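Long-range contact in putative transcriptional regulator, IclR family (Arthrobacter aurescens, PDB 3OBF), which probably acts as a DNA-binding transcriptional regulator of the IclR family, represented here by its C-terminal domain: residues H48-G53 and L140-K145. Residues are numbered along the deposited sequence; the frame is centred on the assembly and turned at random.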
loop_
_atom_site.group_PDB
_atom_site.type_symbol
_atom_site.label_atom_id
_atom_site.label_comp_id
_atom_site.label_asym_id
_atom_site.label_seq_id
_atom_site.Cartn_x
_atom_site.Cartn_y
_atom_site.Cartn_z
ATOM N N HIS A 48 -16.905 3.124 2.867
ATOM C CA HIS A 48 -16.007 4.050 2.212
ATOM C C HIS A 48 -14.584 3.701 2.659
ATOM O O HIS A 48 -14.193 3.961 3.796
ATOM C CB HIS A 48 -16.342 5.492 2.608
ATOM C CG HIS A 48 -17.656 5.996 2.078
ATOM N ND1 HIS A 48 -18.834 5.276 2.162
ATOM C CD2 HIS A 48 -17.980 7.172 1.486
ATOM C CE1 HIS A 48 -19.819 5.975 1.627
ATOM N NE2 HIS A 48 -19.328 7.131 1.208
ATOM N N LEU A 49 -13.829 3.067 1.778
ATOM C CA LEU A 49 -12.480 2.616 2.140
ATOM C C LEU A 49 -11.461 3.659 1.732
ATOM O O LEU A 49 -11.688 4.423 0.772
ATOM C CB LEU A 49 -12.165 1.246 1.527
ATOM C CG LEU A 49 -13.124 0.076 1.853
ATOM C CD1 LEU A 49 -12.838 -1.132 0.973
ATOM C CD2 LEU A 49 -13.087 -0.308 3.346
ATOM N N ALA A 50 -10.342 3.690 2.462
ATOM C CA ALA A 50 -9.258 4.652 2.220
ATOM C C ALA A 50 -9.774 6.064 1.937
ATOM O O ALA A 50 -9.397 6.662 0.919
ATOM C CB ALA A 50 -8.324 4.158 1.072
ATOM N N PRO A 51 -10.629 6.610 2.835
ATOM C CA PRO A 51 -11.090 7.974 2.576
ATOM C C PRO A 51 -9.919 8.965 2.813
ATOM O O PRO A 51 -8.989 8.625 3.542
ATOM C CB PRO A 51 -12.228 8.167 3.606
ATOM C CG PRO A 51 -11.840 7.289 4.774
ATOM C CD PRO A 51 -11.118 6.092 4.138
ATOM N N LEU A 52 -9.935 10.135 2.176
ATOM C CA LEU A 52 -8.873 11.121 2.351
ATOM C C LEU A 52 -8.525 11.309 3.835
ATOM O O LEU A 52 -9.419 11.426 4.677
ATOM C CB LEU A 52 -9.306 12.474 1.762
ATOM C CG LEU A 52 -9.312 12.462 0.235
ATOM C CD1 LEU A 52 -9.859 13.733 -0.337
ATOM C CD2 LEU A 52 -7.888 12.213 -0.256
ATOM N N GLY A 53 -7.230 11.336 4.151
ATOM C CA GLY A 53 -6.803 11.595 5.525
ATOM C C GLY A 53 -6.776 10.369 6.428
ATOM O O GLY A 53 -6.239 10.440 7.512
ATOM N N LEU A 140 -2.529 2.289 -3.388
ATOM C CA LEU A 140 -3.323 1.309 -2.665
ATOM C C LEU A 140 -4.646 1.039 -3.407
ATOM O O LEU A 140 -5.301 1.976 -3.876
ATOM C CB LEU A 140 -3.612 1.814 -1.239
ATOM C CG LEU A 140 -4.663 1.115 -0.336
ATOM C CD1 LEU A 140 -4.231 -0.303 0.034
ATOM C CD2 LEU A 140 -5.025 1.948 0.956
ATOM N N ILE A 141 -5.013 -0.244 -3.517
ATOM C CA ILE A 141 -6.343 -0.631 -3.922
ATOM C C ILE A 141 -6.961 -1.353 -2.730
ATOM O O ILE A 141 -6.614 -2.511 -2.449
ATOM C CB ILE A 141 -6.382 -1.556 -5.199
ATOM C CG1 ILE A 141 -5.681 -0.903 -6.414
ATOM C CG2 ILE A 141 -7.864 -1.903 -5.546
ATOM C CD1 ILE A 141 -5.589 -1.833 -7.659
ATOM N N PRO A 142 -7.846 -0.668 -1.989
ATOM C CA PRO A 142 -8.634 -1.395 -0.981
ATOM C C PRO A 142 -9.955 -1.894 -1.574
ATOM O O PRO A 142 -10.481 -1.266 -2.475
ATOM C CB PRO A 142 -8.895 -0.328 0.065
ATOM C CG PRO A 142 -8.989 1.041 -0.812
ATOM C CD PRO A 142 -8.206 0.766 -2.076
ATOM N N ALA A 143 -10.488 -3.010 -1.092
ATOM C CA ALA A 143 -11.755 -3.556 -1.608
ATOM C C ALA A 143 -12.480 -4.397 -0.522
ATOM O O ALA A 143 -11.833 -4.881 0.421
ATOM C CB ALA A 143 -11.500 -4.391 -2.863
ATOM N N PRO A 144 -13.817 -4.549 -0.629
ATOM C CA PRO A 144 -14.458 -5.435 0.380
ATOM C C PRO A 144 -14.161 -6.913 0.106
ATOM O O PRO A 144 -14.210 -7.348 -1.063
ATOM C CB PRO A 144 -15.955 -5.137 0.246
ATOM C CG PRO A 144 -16.112 -4.278 -1.003
ATOM C CD PRO A 144 -14.782 -3.705 -1.363
ATOM N N LYS A 145 -13.822 -7.656 1.170
ATOM C CA LYS A 145 -13.457 -9.064 1.032
ATOM C C LYS A 145 -14.519 -9.906 0.329
ATOM O O LYS A 145 -14.171 -10.745 -0.490
ATOM C CB LYS A 145 -13.062 -9.715 2.364
ATOM C CG LYS A 145 -12.340 -11.070 2.179
ATOM C CD LYS A 145 -11.369 -11.382 3.331
ATOM C CE LYS A 145 -10.936 -12.841 3.335
ATOM N NZ LYS A 145 -10.808 -13.401 4.737
#
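Apolar packing alone joins residues 48-53 to residues 140-145: no hydrogen bond crosses, and the closest pair of CA atoms, those of L49 and P142, stays 6.4 Å apart, so side chains fill the gap between loop and strand. P142 is the common partner. Its ring presents CB and CG to the loop, with P142 CB 3.9 Å from L49 CB and P142 CG 3.7 Å from A50 CB, so these two ring carbons meet two consecutive loop residues. A50 also reaches the residue two positions earlier on the strand, its CB standing 4.0 Å from L140 CD2; L140 offers this methyl with CG anti to the backbone N (chi1 168°). In this way L140 and P142, alternate residues whose CB atoms point to the same face, share the A50 methyl.

That face belongs to the antiparallel sheet of the IclR C-terminal domain, a member of the GAF clan, and strand 135-144 is an inner strand between 24-29 and 121-129. The loop linking strands 34-40 and 55-56 passes over it, where A50 also touches A25 and Y56 and its carbonyl O accepts a hydrogen bond from Q39 NE2. I141 points its CB the other way, and its side chain packs on V124.

The second kind of contact is methyl against backbone. With CG anti to its own carbonyl carbon (chi1 -57°), L49 extends along the strand past P142, and CD1 comes to rest 3.6 Å from A143 C, over the peptide leading into P144. L49 CD1 also lies 4.0 Å from P144 CD, touching the ring at the carbon bonded to its nitrogen.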